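PDB 3PT5: NANS (YJHS), A 9-O-acetyl N-acetylneuraminic acid esterase from Escherichia coli O157:H7 EDL933, which probably removes the 9-O-acetyl group from 9-O-acetyl-N-acetylneuraminate by hydrolysis, allowing the bacterium to grow on this host sialic acid. Local coordinates for residues 18-24 with 121-127; 80-84 with 128-132; 231-235 with 329-334; 237-242 with 308-313. All coordinates share one frame. Residue numbers count along the deposited sequence, not the author numbering.

Contact 1: 18-24 with 121-127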
loop_
_atom_site.group_PDB
_atom_site.type_symbol
_atom_site.label_atom_id
_atom_site.label_comp_id
_atom_site.label_asym_id
_atom_site.label_seq_id
_atom_site.Cartn_x
_atom_site.Cartn_y
_atom_site.Cartn_z
ATOM N N PRO A 18 -10.645 10.765 17.417
ATOM C CA PRO A 18 -11.899 10.181 16.948
ATOM C C PRO A 18 -12.522 9.215 17.943
ATOM O O PRO A 18 -11.810 8.644 18.799
ATOM C CB PRO A 18 -11.471 9.395 15.691
ATOM C CG PRO A 18 -10.254 10.100 15.214
ATOM C CD PRO A 18 -9.533 10.536 16.469
ATOM N N ASP A 19 -13.835 8.997 17.810
ATOM C CA ASP A 19 -14.513 7.964 18.605
ATOM C C ASP A 19 -14.159 6.576 18.129
ATOM O O ASP A 19 -14.162 5.629 18.908
ATOM C CB ASP A 19 -16.034 8.087 18.520
ATOM C CG ASP A 19 -16.587 9.182 19.388
ATOM O OD1 ASP A 19 -15.909 9.583 20.369
ATOM O OD2 ASP A 19 -17.728 9.591 19.108
ATOM N N TYR A 20 -13.924 6.445 16.827
ATOM C CA TYR A 20 -13.608 5.140 16.239
ATOM C C TYR A 20 -13.078 5.384 14.832
ATOM O O TYR A 20 -13.044 6.515 14.360
ATOM C CB TYR A 20 -14.848 4.197 16.196
ATOM C CG TYR A 20 -15.914 4.661 15.229
ATOM C CD1 TYR A 20 -15.965 4.160 13.921
ATOM C CD2 TYR A 20 -16.861 5.635 15.600
ATOM C CE1 TYR A 20 -16.909 4.631 12.995
ATOM C CE2 TYR A 20 -17.806 6.087 14.696
ATOM C CZ TYR A 20 -17.823 5.579 13.390
ATOM O OH TYR A 20 -18.769 6.030 12.492
ATOM N N TYR A 21 -12.647 4.302 14.183
ATOM C CA TYR A 21 -11.960 4.375 12.878
ATOM C C TYR A 21 -12.595 3.451 11.853
ATOM O O TYR A 21 -13.065 2.369 12.178
ATOM C CB TYR A 21 -10.472 4.003 12.991
ATOM C CG TYR A 21 -9.670 5.023 13.797
ATOM C CD1 TYR A 21 -9.096 6.101 13.158
ATOM C CD2 TYR A 21 -9.505 4.895 15.186
ATOM C CE1 TYR A 21 -8.385 7.051 13.845
ATOM C CE2 TYR A 21 -8.768 5.863 15.904
ATOM C CZ TYR A 21 -8.223 6.938 15.204
ATOM O OH TYR A 21 -7.503 7.950 15.801
ATOM N N TYR A 22 -12.587 3.915 10.609
ATOM C CA TYR A 22 -12.824 3.064 9.449
ATOM C C TYR A 22 -11.436 2.558 9.085
ATOM O O TYR A 22 -10.534 3.344 8.890
ATOM C CB TYR A 22 -13.368 3.878 8.287
ATOM C CG TYR A 22 -14.833 4.248 8.358
ATOM C CD1 TYR A 22 -15.690 3.939 7.303
ATOM C CD2 TYR A 22 -15.358 4.933 9.437
ATOM C CE1 TYR A 22 -17.035 4.293 7.331
ATOM C CE2 TYR A 22 -16.718 5.287 9.477
ATOM C CZ TYR A 22 -17.547 4.950 8.415
ATOM O OH TYR A 22 -18.895 5.289 8.438
ATOM N N VAL A 23 -11.298 1.248 9.020
ATOM C CA VAL A 23 -10.008 0.565 8.916
ATOM C C VAL A 23 -9.829 0.070 7.475
ATOM O O VAL A 23 -10.733 -0.535 6.901
ATOM C CB VAL A 23 -9.895 -0.610 9.926
ATOM C CG1 VAL A 23 -8.651 -1.440 9.655
ATOM C CG2 VAL A 23 -9.894 -0.108 11.387
ATOM N N LEU A 24 -8.669 0.379 6.884
ATOM C CA LEU A 24 -8.335 -0.118 5.549
ATOM C C LEU A 24 -6.933 -0.713 5.627
ATOM O O LEU A 24 -6.018 -0.042 6.068
ATOM C CB LEU A 24 -8.388 1.027 4.534
ATOM C CG LEU A 24 -8.246 0.719 3.047
ATOM C CD1 LEU A 24 -9.525 0.025 2.501
ATOM C CD2 LEU A 24 -7.964 2.007 2.289
ATOM N N ASN A 121 -17.061 12.121 13.700
ATOM C CA ASN A 121 -16.505 11.565 14.909
ATOM C C ASN A 121 -15.690 10.292 14.618
ATOM O O ASN A 121 -15.242 9.592 15.523
ATOM C CB ASN A 121 -17.618 11.314 15.932
ATOM C CG ASN A 121 -18.571 10.191 15.510
ATOM O OD1 ASN A 121 -18.902 10.038 14.333
ATOM N ND2 ASN A 121 -19.010 9.407 16.473
ATOM N N ALA A 122 -15.491 10.036 13.326
ATOM C CA ALA A 122 -14.687 8.906 12.868
ATOM C C ALA A 122 -13.394 9.367 12.222
ATOM O O ALA A 122 -13.312 10.478 11.660
ATOM C CB ALA A 122 -15.486 8.077 11.871
ATOM N N GLY A 123 -12.372 8.525 12.291
ATOM C CA GLY A 123 -11.162 8.773 11.527
ATOM C C GLY A 123 -10.925 7.592 10.589
ATOM O O GLY A 123 -11.746 6.706 10.494
ATOM N N ILE A 124 -9.783 7.605 9.915
ATOM C CA ILE A 124 -9.392 6.539 9.016
ATOM C C ILE A 124 -8.099 5.954 9.596
ATOM O O ILE A 124 -7.206 6.721 9.979
ATOM C CB ILE A 124 -9.090 7.059 7.563
ATOM C CG1 ILE A 124 -10.315 7.726 6.869
ATOM C CG2 ILE A 124 -8.509 5.926 6.720
ATOM C CD1 ILE A 124 -11.347 6.751 6.323
ATOM N N LEU A 125 -8.026 4.623 9.654
ATOM C CA LEU A 125 -6.880 3.900 10.219
ATOM C C LEU A 125 -6.363 2.960 9.161
ATOM O O LEU A 125 -7.013 1.987 8.813
ATOM C CB LEU A 125 -7.244 3.095 11.476
ATOM C CG LEU A 125 -6.117 2.274 12.127
ATOM C CD1 LEU A 125 -4.939 3.149 12.519
ATOM C CD2 LEU A 125 -6.641 1.472 13.321
ATOM N N ILE A 126 -5.181 3.274 8.623
ATOM C CA ILE A 126 -4.563 2.412 7.612
ATOM C C ILE A 126 -3.680 1.369 8.312
ATOM O O ILE A 126 -3.004 1.686 9.292
ATOM C CB ILE A 126 -3.701 3.273 6.640
ATOM C CG1 ILE A 126 -4.590 4.252 5.840
ATOM C CG2 ILE A 126 -2.827 2.424 5.718
ATOM C CD1 ILE A 126 -5.839 3.704 5.219
ATOM N N VAL A 127 -3.724 0.137 7.810
ATOM C CA VAL A 127 -2.904 -0.963 8.311
ATOM C C VAL A 127 -1.868 -1.344 7.204
ATOM O O VAL A 127 -2.170 -2.116 6.317
ATOM C CB VAL A 127 -3.769 -2.198 8.749
ATOM C CG1 VAL A 127 -2.893 -3.306 9.364
ATOM C CG2 VAL A 127 -4.864 -1.768 9.741
HETATM O O HOH W 1 -20.441 7.974 13.523
#
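Main-chain hydrogen bonds join the two strands in parallel register. Gly123 N donates to Tyr20 O (3.0 Å) and Tyr22 N to Gly123 O (2.9 Å). The series continues with Leu125 N to Tyr22 O (2.9 Å), Leu24 N to Leu125 O (3.0 Å) and Val127 N to Leu24 O (2.9 Å). Strand 20-28 turns its other edge to strand 182-189, and strand 122-130 turns its own to strand 52-55, so the pair lies inside the largely parallel sheet of the SGNH-hydrolase alpha/beta/alpha fold. Apolar packing divides between the faces. On one, Tyr21 CB meets Leu125 CB and Val23 CG1 meets Val127 CG2 (3.7 and 3.8 Å), near Ala174 of helix 162-176; on the other, Leu24 CB meets Ile126 CD1 (3.8 Å) against helix 107-114. A CB on Gly123 would clash with Tyr21 CE1 and Pro18 CG. At the exposed end of the contact the interactions become polar. Asp19 N donates to Asn121 O (2.8 Å), Asn121 ND2 to Asp19 OD2 (2.9 Å), and a water links Tyr20 OH (2.8 Å) with Asn121 OD1 (2.7 Å). Ala122 CB makes a CH-pi contact with the Tyr20 ring, 4.1 Å from its centroid.

Contact 2: 80-84 with 128-132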
loop_
_atom_site.group_PDB
_atom_site.type_symbol
_atom_site.label_atom_id
_atom_site.label_comp_id
_atom_site.label_asym_id
_atom_site.label_seq_id
_atom_site.Cartn_x
_atom_site.Cartn_y
_atom_site.Cartn_z
ATOM N N PRO A 80 4.627 5.329 4.684
ATOM C CA PRO A 80 4.063 4.581 5.808
ATOM C C PRO A 80 4.948 3.486 6.404
ATOM O O PRO A 80 6.024 3.159 5.901
ATOM C CB PRO A 80 2.801 3.923 5.187
ATOM C CG PRO A 80 2.456 4.759 4.001
ATOM C CD PRO A 80 3.825 5.138 3.460
ATOM N N HIS A 81 4.428 2.895 7.478
ATOM C CA HIS A 81 5.076 1.877 8.264
ATOM C C HIS A 81 4.899 0.468 7.704
ATOM O O HIS A 81 4.493 -0.457 8.385
ATOM C CB HIS A 81 4.580 1.985 9.700
ATOM C CG HIS A 81 5.303 3.018 10.510
ATOM N ND1 HIS A 81 5.539 4.302 10.067
ATOM C CD2 HIS A 81 5.856 2.936 11.745
ATOM C CE1 HIS A 81 6.204 4.969 11.001
ATOM N NE2 HIS A 81 6.398 4.162 12.030
ATOM N N ASP A 82 5.215 0.324 6.426
ATOM C CA ASP A 82 5.196 -1.001 5.809
ATOM C C ASP A 82 6.346 -1.854 6.329
ATOM O O ASP A 82 7.224 -1.356 7.051
ATOM C CB ASP A 82 5.205 -0.825 4.290
ATOM C CG ASP A 82 3.847 -0.274 3.757
ATOM O OD1 ASP A 82 2.840 -1.002 3.880
ATOM O OD2 ASP A 82 3.782 0.868 3.219
ATOM N N VAL A 83 6.350 -3.142 5.978
ATOM C CA VAL A 83 7.381 -4.063 6.437
ATOM C C VAL A 83 8.754 -3.605 5.970
ATOM O O VAL A 83 9.756 -3.711 6.716
ATOM C CB VAL A 83 7.109 -5.489 5.911
ATOM C CG1 VAL A 83 8.126 -6.474 6.452
ATOM C CG2 VAL A 83 5.683 -5.917 6.253
ATOM N N GLN A 84 8.814 -3.103 4.739
ATOM C CA GLN A 84 10.020 -2.445 4.266
ATOM C C GLN A 84 10.025 -0.949 4.562
ATOM O O GLN A 84 9.092 -0.224 4.193
ATOM C CB GLN A 84 10.183 -2.660 2.776
ATOM C CG GLN A 84 11.520 -2.189 2.270
ATOM C CD GLN A 84 11.600 -2.249 0.777
ATOM O OE1 GLN A 84 10.578 -2.464 0.097
ATOM N NE2 GLN A 84 12.791 -2.018 0.239
ATOM N N PRO A 128 -0.654 -0.738 7.263
ATOM C CA PRO A 128 0.315 -0.946 6.189
ATOM C C PRO A 128 1.088 -2.246 6.386
ATOM O O PRO A 128 1.795 -2.415 7.396
ATOM C CB PRO A 128 1.194 0.327 6.240
ATOM C CG PRO A 128 1.028 0.854 7.614
ATOM C CD PRO A 128 -0.203 0.270 8.239
ATOM N N CYS A 129 0.926 -3.141 5.406
ATOM C CA CYS A 129 1.562 -4.465 5.408
ATOM C C CYS A 129 2.213 -4.822 4.081
ATOM O O CYS A 129 2.003 -5.919 3.590
ATOM C CB CYS A 129 0.539 -5.543 5.801
ATOM S SG CYS A 129 -0.290 -5.238 7.367
ATOM N N CYS A 130 2.975 -3.886 3.503
ATOM C CA CYS A 130 3.607 -4.121 2.206
ATOM C C CYS A 130 5.082 -4.419 2.342
ATOM O O CYS A 130 5.730 -4.012 3.311
ATOM C CB CYS A 130 3.445 -2.894 1.319
ATOM S SG CYS A 130 1.768 -2.270 1.167
ATOM N N ARG A 131 5.628 -5.104 1.340
ATOM C CA ARG A 131 7.041 -5.435 1.338
ATOM C C ARG A 131 7.508 -5.416 -0.121
ATOM O O ARG A 131 7.042 -6.199 -0.931
ATOM C CB ARG A 131 7.252 -6.820 2.009
ATOM C CG ARG A 131 8.667 -7.410 1.841
ATOM C CD ARG A 131 9.638 -6.442 2.423
ATOM N NE ARG A 131 10.955 -6.984 2.742
ATOM C CZ ARG A 131 12.039 -6.830 1.995
ATOM N NH1 ARG A 131 11.989 -6.159 0.849
ATOM N NH2 ARG A 131 13.195 -7.335 2.421
ATOM N N GLY A 132 8.414 -4.506 -0.456
ATOM C CA GLY A 132 8.983 -4.492 -1.813
ATOM C C GLY A 132 9.651 -5.816 -2.095
ATOM O O GLY A 132 10.255 -6.422 -1.197
#
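Residues 80-84 form an irregular segment beside the C-terminal end of strand 122-130 of the central sheet, with Asp82 CA 4.9 Å from Pro128 CA and Gln84 CA 5.1 Å from Arg131 CA. An inverse gamma turn centred on His81, with a weak bond from Asp82 N to Pro80 O (3.0 Å), bends the chain within the contact. One weak main-chain bond crosses, from Val83 N to Cys130 O (2.9 Å). The Asp82 carboxylate makes the better-aligned link: OD1 accepts from Cys130 N at 2.9 Å. Gln84 OE1 receives a weak bond from Gly132 N (3.0 Å) as well as bonding to Tyr35. Aliphatic atoms fill the gaps, Pro80 CB on Pro128 CB (4.1 Å) and Gln84 CB on Arg131 CD (3.8 Å), while the Arg131 guanidinium bonds to His152 O. Pro80 also packs on Gln54 of neighbouring strand 52-55. Where the strand runs out, side-chain oxygens, chiefly of the buried Asp82 carboxylate, thus accept from main-chain NH groups in place of regular pairing.

Contact 3: 231-235 with 329-334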
loop_
_atom_site.group_PDB
_atom_site.type_symbol
_atom_site.label_atom_id
_atom_site.label_comp_id
_atom_site.label_asym_id
_atom_site.label_seq_id
_atom_site.Cartn_x
_atom_site.Cartn_y
_atom_site.Cartn_z
ATOM N N ALA A 231 -14.832 -9.689 3.238
ATOM C CA ALA A 231 -14.432 -8.290 3.108
ATOM C C ALA A 231 -13.759 -8.112 1.744
ATOM O O ALA A 231 -12.981 -8.972 1.332
ATOM C CB ALA A 231 -13.507 -7.890 4.241
ATOM N N PRO A 232 -14.077 -7.015 1.023
ATOM C CA PRO A 232 -13.496 -6.793 -0.287
ATOM C C PRO A 232 -11.967 -6.639 -0.302
ATOM O O PRO A 232 -11.367 -5.994 0.575
ATOM C CB PRO A 232 -14.138 -5.480 -0.755
ATOM C CG PRO A 232 -14.524 -4.773 0.477
ATOM C CD PRO A 232 -14.871 -5.857 1.475
ATOM N N TRP A 233 -11.384 -7.237 -1.318
ATOM C CA TRP A 233 -10.000 -7.014 -1.715
ATOM C C TRP A 233 -10.043 -6.192 -2.993
ATOM O O TRP A 233 -10.507 -6.654 -4.024
ATOM C CB TRP A 233 -9.253 -8.325 -1.957
ATOM C CG TRP A 233 -8.886 -8.986 -0.679
ATOM C CD1 TRP A 233 -9.740 -9.303 0.329
ATOM C CD2 TRP A 233 -7.582 -9.434 -0.267
ATOM N NE1 TRP A 233 -9.061 -9.917 1.359
ATOM C CE2 TRP A 233 -7.729 -10.011 1.018
ATOM C CE3 TRP A 233 -6.308 -9.395 -0.854
ATOM C CZ2 TRP A 233 -6.637 -10.540 1.739
ATOM C CZ3 TRP A 233 -5.221 -9.936 -0.144
ATOM C CH2 TRP A 233 -5.397 -10.502 1.133
ATOM N N PHE A 234 -9.535 -4.974 -2.901
ATOM C CA PHE A 234 -9.385 -4.084 -4.038
ATOM C C PHE A 234 -7.997 -4.286 -4.600
ATOM O O PHE A 234 -6.990 -3.917 -3.985
ATOM C CB PHE A 234 -9.606 -2.644 -3.607
ATOM C CG PHE A 234 -10.945 -2.423 -3.003
ATOM C CD1 PHE A 234 -12.071 -2.229 -3.817
ATOM C CD2 PHE A 234 -11.097 -2.472 -1.625
ATOM C CE1 PHE A 234 -13.340 -2.026 -3.238
ATOM C CE2 PHE A 234 -12.350 -2.280 -1.038
ATOM C CZ PHE A 234 -13.476 -2.076 -1.849
ATOM N N CYS A 235 -7.954 -4.981 -5.723
ATOM C CA CYS A 235 -6.669 -5.445 -6.248
ATOM C C CYS A 235 -6.257 -4.519 -7.385
ATOM O O CYS A 235 -6.946 -4.416 -8.408
ATOM C CB CYS A 235 -6.798 -6.889 -6.729
ATOM S SG CYS A 235 -7.252 -8.001 -5.426
ATOM N N ALA A 329 -13.516 2.939 -6.207
ATOM C CA ALA A 329 -13.896 1.538 -6.010
ATOM C C ALA A 329 -14.412 1.220 -4.612
ATOM O O ALA A 329 -15.363 0.429 -4.442
ATOM C CB ALA A 329 -12.751 0.603 -6.417
ATOM N N ILE A 330 -13.780 1.818 -3.610
ATOM C CA ILE A 330 -14.172 1.576 -2.236
ATOM C C ILE A 330 -15.563 2.189 -1.943
ATOM O O ILE A 330 -16.424 1.530 -1.385
ATOM C CB ILE A 330 -13.107 2.170 -1.288
ATOM C CG1 ILE A 330 -11.796 1.382 -1.396
ATOM C CG2 ILE A 330 -13.645 2.210 0.148
ATOM C CD1 ILE A 330 -10.599 2.185 -0.772
ATOM N N LEU A 331 -15.777 3.413 -2.405
ATOM C CA LEU A 331 -17.071 4.088 -2.226
ATOM C C LEU A 331 -18.180 3.341 -2.940
ATOM O O LEU A 331 -19.254 3.116 -2.372
ATOM C CB LEU A 331 -17.020 5.544 -2.702
ATOM C CG LEU A 331 -16.095 6.513 -1.949
ATOM C CD1 LEU A 331 -16.042 7.844 -2.706
ATOM C CD2 LEU A 331 -16.536 6.738 -0.496
ATOM N N GLN A 332 -17.915 2.934 -4.177
ATOM C CA GLN A 332 -18.880 2.160 -4.946
ATOM C C GLN A 332 -19.242 0.858 -4.244
ATOM O O GLN A 332 -20.423 0.523 -4.127
ATOM C CB GLN A 332 -18.368 1.877 -6.340
ATOM C CG GLN A 332 -19.425 1.194 -7.188
ATOM C CD GLN A 332 -19.001 1.003 -8.610
ATOM O OE1 GLN A 332 -19.491 0.106 -9.294
ATOM N NE2 GLN A 332 -18.104 1.854 -9.084
ATOM N N PHE A 333 -18.244 0.113 -3.772
ATOM C CA PHE A 333 -18.522 -1.164 -3.141
ATOM C C PHE A 333 -19.456 -0.976 -1.953
ATOM O O PHE A 333 -20.469 -1.669 -1.809
ATOM C CB PHE A 333 -17.250 -1.850 -2.661
ATOM C CG PHE A 333 -17.514 -3.147 -1.991
ATOM C CD1 PHE A 333 -17.620 -4.319 -2.754
ATOM C CD2 PHE A 333 -17.699 -3.218 -0.617
ATOM C CE1 PHE A 333 -17.906 -5.525 -2.142
ATOM C CE2 PHE A 333 -17.998 -4.435 -0.001
ATOM C CZ PHE A 333 -18.095 -5.584 -0.773
ATOM N N TRP A 334 -19.110 -0.021 -1.106
ATOM C CA TRP A 334 -19.847 0.184 0.132
ATOM C C TRP A 334 -21.230 0.792 -0.067
ATOM O O TRP A 334 -22.115 0.568 0.758
ATOM C CB TRP A 334 -18.967 0.894 1.159
ATOM C CG TRP A 334 -17.936 -0.090 1.663
ATOM C CD1 TRP A 334 -16.593 -0.064 1.435
ATOM C CD2 TRP A 334 -18.199 -1.289 2.418
ATOM N NE1 TRP A 334 -15.986 -1.175 2.033
ATOM C CE2 TRP A 334 -16.957 -1.946 2.622
ATOM C CE3 TRP A 334 -19.373 -1.883 2.930
ATOM C CZ2 TRP A 334 -16.851 -3.152 3.348
ATOM C CZ3 TRP A 334 -19.275 -3.077 3.633
ATOM C CH2 TRP A 334 -18.006 -3.694 3.858
#
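Phe234, reaching from strand 233-236 to the last turns of helix 315-335, is the centre of a mostly apolar contact without hydrogen bonds. Ile330 CG1 lies over one face of its ring in a CH-pi contact, 3.8 Å from the centroid, while Phe333 CB approaches the ring edge (3.9 Å from Phe234 CZ), Ala329 CB lies 3.9 Å from Phe234 CD1 and Ala329 O 3.4 Å from Phe234 CE1. The C-terminal helix is one of the outer helices of the alpha/beta/alpha sandwich. The strand and helix segments run roughly antiparallel, at 145°, with their axes 10.2 Å apart. Trp233 faces the other side of the sheet, where it packs on helix 203-218. Pro232, just ahead of the strand, adds a second part: its CG sits over the face of the Phe333 ring, 3.8 Å from the centroid, and its CD is 3.8 Å from Trp334 CZ2. Phe333 also packs on Ile266 of the edge strand 265-268. Trp334 directs its polar NE1 to Leu184 O of strand 182-189.

Contact 4: 237-242 with 308-313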
loop_
_atom_site.group_PDB
_atom_site.type_symbol
_atom_site.label_atom_id
_atom_site.label_comp_id
_atom_site.label_asym_id
_atom_site.label_seq_id
_atom_site.Cartn_x
_atom_site.Cartn_y
_atom_site.Cartn_z
ATOM N N ASP A 237 -3.873 -2.710 -10.409
ATOM C CA ASP A 237 -3.057 -3.043 -11.570
ATOM C C ASP A 237 -1.566 -2.699 -11.335
ATOM O O ASP A 237 -1.153 -2.279 -10.229
ATOM C CB ASP A 237 -3.631 -2.262 -12.768
ATOM C CG ASP A 237 -3.396 -2.946 -14.129
ATOM O OD1 ASP A 237 -2.692 -3.979 -14.197
ATOM O OD2 ASP A 237 -3.938 -2.425 -15.139
ATOM N N THR A 238 -0.753 -2.898 -12.360
ATOM C CA THR A 238 0.676 -2.602 -12.276
ATOM C C THR A 238 1.057 -1.646 -13.416
ATOM O O THR A 238 0.179 -1.193 -14.167
ATOM C CB THR A 238 1.512 -3.896 -12.287
ATOM O OG1 THR A 238 2.897 -3.580 -12.049
ATOM C CG2 THR A 238 1.359 -4.650 -13.578
ATOM N N THR A 239 2.347 -1.294 -13.507
ATOM C CA THR A 239 2.799 -0.323 -14.510
ATOM C C THR A 239 2.962 -0.929 -15.894
ATOM O O THR A 239 3.020 -2.155 -16.048
ATOM C CB THR A 239 4.152 0.326 -14.153
ATOM O OG1 THR A 239 5.217 -0.575 -14.491
ATOM C CG2 THR A 239 4.204 0.681 -12.689
ATOM N N TRP A 240 3.131 -0.049 -16.873
ATOM C CA TRP A 240 3.240 -0.476 -18.253
ATOM C C TRP A 240 4.453 -1.344 -18.485
ATOM O O TRP A 240 4.432 -2.195 -19.368
ATOM C CB TRP A 240 3.287 0.731 -19.189
ATOM C CG TRP A 240 4.449 1.680 -19.027
ATOM C CD1 TRP A 240 4.439 2.883 -18.346
ATOM C CD2 TRP A 240 5.745 1.572 -19.630
ATOM N NE1 TRP A 240 5.671 3.508 -18.475
ATOM C CE2 TRP A 240 6.480 2.729 -19.260
ATOM C CE3 TRP A 240 6.366 0.606 -20.450
ATOM C CZ2 TRP A 240 7.809 2.932 -19.659
ATOM C CZ3 TRP A 240 7.696 0.818 -20.846
ATOM C CH2 TRP A 240 8.395 1.967 -20.441
ATOM N N TYR A 241 5.505 -1.128 -17.690
ATOM C CA TYR A 241 6.736 -1.949 -17.804
ATOM C C TYR A 241 6.409 -3.446 -17.659
ATOM O O TYR A 241 6.823 -4.305 -18.501
ATOM C CB TYR A 241 7.785 -1.522 -16.757
ATOM C CG TYR A 241 8.886 -2.563 -16.674
ATOM C CD1 TYR A 241 9.886 -2.609 -17.643
ATOM C CD2 TYR A 241 8.879 -3.534 -15.684
ATOM C CE1 TYR A 241 10.881 -3.582 -17.609
ATOM C CE2 TYR A 241 9.865 -4.529 -15.638
ATOM C CZ TYR A 241 10.851 -4.538 -16.616
ATOM O OH TYR A 241 11.819 -5.495 -16.591
ATOM N N TRP A 242 5.674 -3.769 -16.596
ATOM C CA TRP A 242 5.382 -5.161 -16.243
ATOM C C TRP A 242 4.409 -5.795 -17.247
ATOM O O TRP A 242 4.604 -6.915 -17.710
ATOM C CB TRP A 242 4.797 -5.179 -14.828
ATOM C CG TRP A 242 5.795 -4.747 -13.800
ATOM C CD1 TRP A 242 5.862 -3.516 -13.165
ATOM C CD2 TRP A 242 6.919 -5.500 -13.334
ATOM N NE1 TRP A 242 6.914 -3.496 -12.296
ATOM C CE2 TRP A 242 7.600 -4.683 -12.378
ATOM C CE3 TRP A 242 7.410 -6.786 -13.609
ATOM C CZ2 TRP A 242 8.745 -5.115 -11.693
ATOM C CZ3 TRP A 242 8.563 -7.226 -12.922
ATOM C CH2 TRP A 242 9.218 -6.379 -11.975
ATOM N N LEU A 308 15.654 -0.054 -12.628
ATOM C CA LEU A 308 14.509 -0.035 -13.549
ATOM C C LEU A 308 13.503 1.018 -13.105
ATOM O O LEU A 308 12.768 0.798 -12.148
ATOM C CB LEU A 308 13.823 -1.413 -13.568
ATOM C CG LEU A 308 14.518 -2.541 -14.341
ATOM C CD1 LEU A 308 13.814 -3.888 -14.113
ATOM C CD2 LEU A 308 14.607 -2.230 -15.844
ATOM N N ARG A 309 13.465 2.148 -13.785
ATOM C CA ARG A 309 12.658 3.293 -13.306
ATOM C C ARG A 309 11.164 3.079 -13.498
ATOM O O ARG A 309 10.369 3.421 -12.619
ATOM C CB ARG A 309 13.085 4.603 -13.994
ATOM C CG ARG A 309 14.626 4.834 -14.097
ATOM C CD ARG A 309 15.332 4.785 -12.728
ATOM N NE ARG A 309 14.890 5.843 -11.793
ATOM C CZ ARG A 309 15.167 7.150 -11.931
ATOM N NH1 ARG A 309 15.840 7.587 -12.995
ATOM N NH2 ARG A 309 14.746 8.023 -11.021
ATOM N N SER A 310 10.806 2.521 -14.650
ATOM C CA SER A 310 9.412 2.347 -15.091
ATOM C C SER A 310 8.668 1.226 -14.343
ATOM O O SER A 310 7.468 1.010 -14.545
ATOM C CB SER A 310 9.376 2.058 -16.609
ATOM O OG SER A 310 10.149 0.897 -16.879
ATOM N N SER A 311 9.351 0.554 -13.431
ATOM C CA SER A 311 8.723 -0.527 -12.714
ATOM C C SER A 311 7.813 -0.086 -11.562
ATOM O O SER A 311 7.035 -0.912 -11.028
ATOM C CB SER A 311 9.795 -1.484 -12.187
ATOM O OG SER A 311 10.659 -0.801 -11.288
ATOM N N HIS A 312 7.929 1.184 -11.174
ATOM C CA HIS A 312 7.092 1.737 -10.114
ATOM C C HIS A 312 6.357 3.006 -10.509
ATOM O O HIS A 312 6.875 3.843 -11.285
ATOM C CB HIS A 312 7.908 2.060 -8.874
ATOM C CG HIS A 312 8.870 1.004 -8.519
ATOM N ND1 HIS A 312 10.210 0.948 -8.668
ATOM C CD2 HIS A 312 8.489 -0.159 -7.885
ATOM C CE1 HIS A 312 10.615 -0.251 -8.145
ATOM N NE2 HIS A 312 9.562 -0.906 -7.693
ATOM N N PHE A 313 5.148 3.150 -9.952
ATOM C CA PHE A 313 4.359 4.375 -10.163
ATOM C C PHE A 313 4.998 5.569 -9.485
ATOM O O PHE A 313 5.661 5.421 -8.457
ATOM C CB PHE A 313 2.960 4.212 -9.624
ATOM C CG PHE A 313 2.145 3.211 -10.373
ATOM C CD1 PHE A 313 1.659 3.508 -11.666
ATOM C CD2 PHE A 313 1.800 2.019 -9.746
ATOM C CE1 PHE A 313 0.872 2.569 -12.344
ATOM C CE2 PHE A 313 0.984 1.075 -10.405
ATOM C CZ PHE A 313 0.546 1.362 -11.699
#
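Thr239 is the N-cap of helix 240-245, and its hydroxyl bonds in two directions. OG1 donates to Ser310 O at 2.8 Å and accepts a weak capping bond from Tyr241 N at 3.3 Å, so the start of the helix is tied directly to the 308-313 loop. A second bond crosses one residue further along the loop, from Trp242 NE1 to Ser311 O (2.9 Å, 155° at the hydrogen). Ser311 O also accepts from Asn31 ND2, and Asn31 OD1 accepts a hydrogen bond from Phe313 N. Within the loop, Ser311 OG donates to Leu308 O (2.8 Å). Between these residues His312 turns away from the helix and packs on Ser30, consistent with the serine-histidine pairing of SGNH-hydrolase active sites. Several other polar groups of 237-242 bond within the segment or outside the contact. Asp237 OD1 accepts a weak bond from Thr238 N (2.9 Å) and bonds to Tyr250, its OD2 forms a salt bridge with Lys243, Thr238 OG1 bonds to Glu192, and Trp240 NE1 to Glu284. Van der Waals contacts complete the interface: Trp240 CZ2 rests 3.5 Å from Ser310 CB, and Tyr241 CZ lies 3.9 Å from Leu308 CD1 at the exposed end. On the buried side, Thr239 CG2 stands in a CH-pi contact almost exactly on the normal of the Phe313 ring, 4° off it and 3.7 Å from the centroid.

In the fold
Contacts 1, 2 and 3 all reach the main sheet, and contact 4 joins the start of helix 240-245 to the loop before helix 315-335. Contacts 1 and 2 share strand 122-130: regular parallel pairing in contact 1 gives way, where the strand ends, to side-chain-to-backbone bonds in contact 2, whose centre lies only about 7 Å from that of the chain. Contact 3 packs a helix on the sheet without hydrogen bonds, and it touches contact 1 through Leu24 CD2 and Ile330 CD1 (4.0 Å). Contact 4 is nested within the loop closed by contact 3 and is more polar. All four are mainly buried, with exposed residues at one end of contacts 1 and 4.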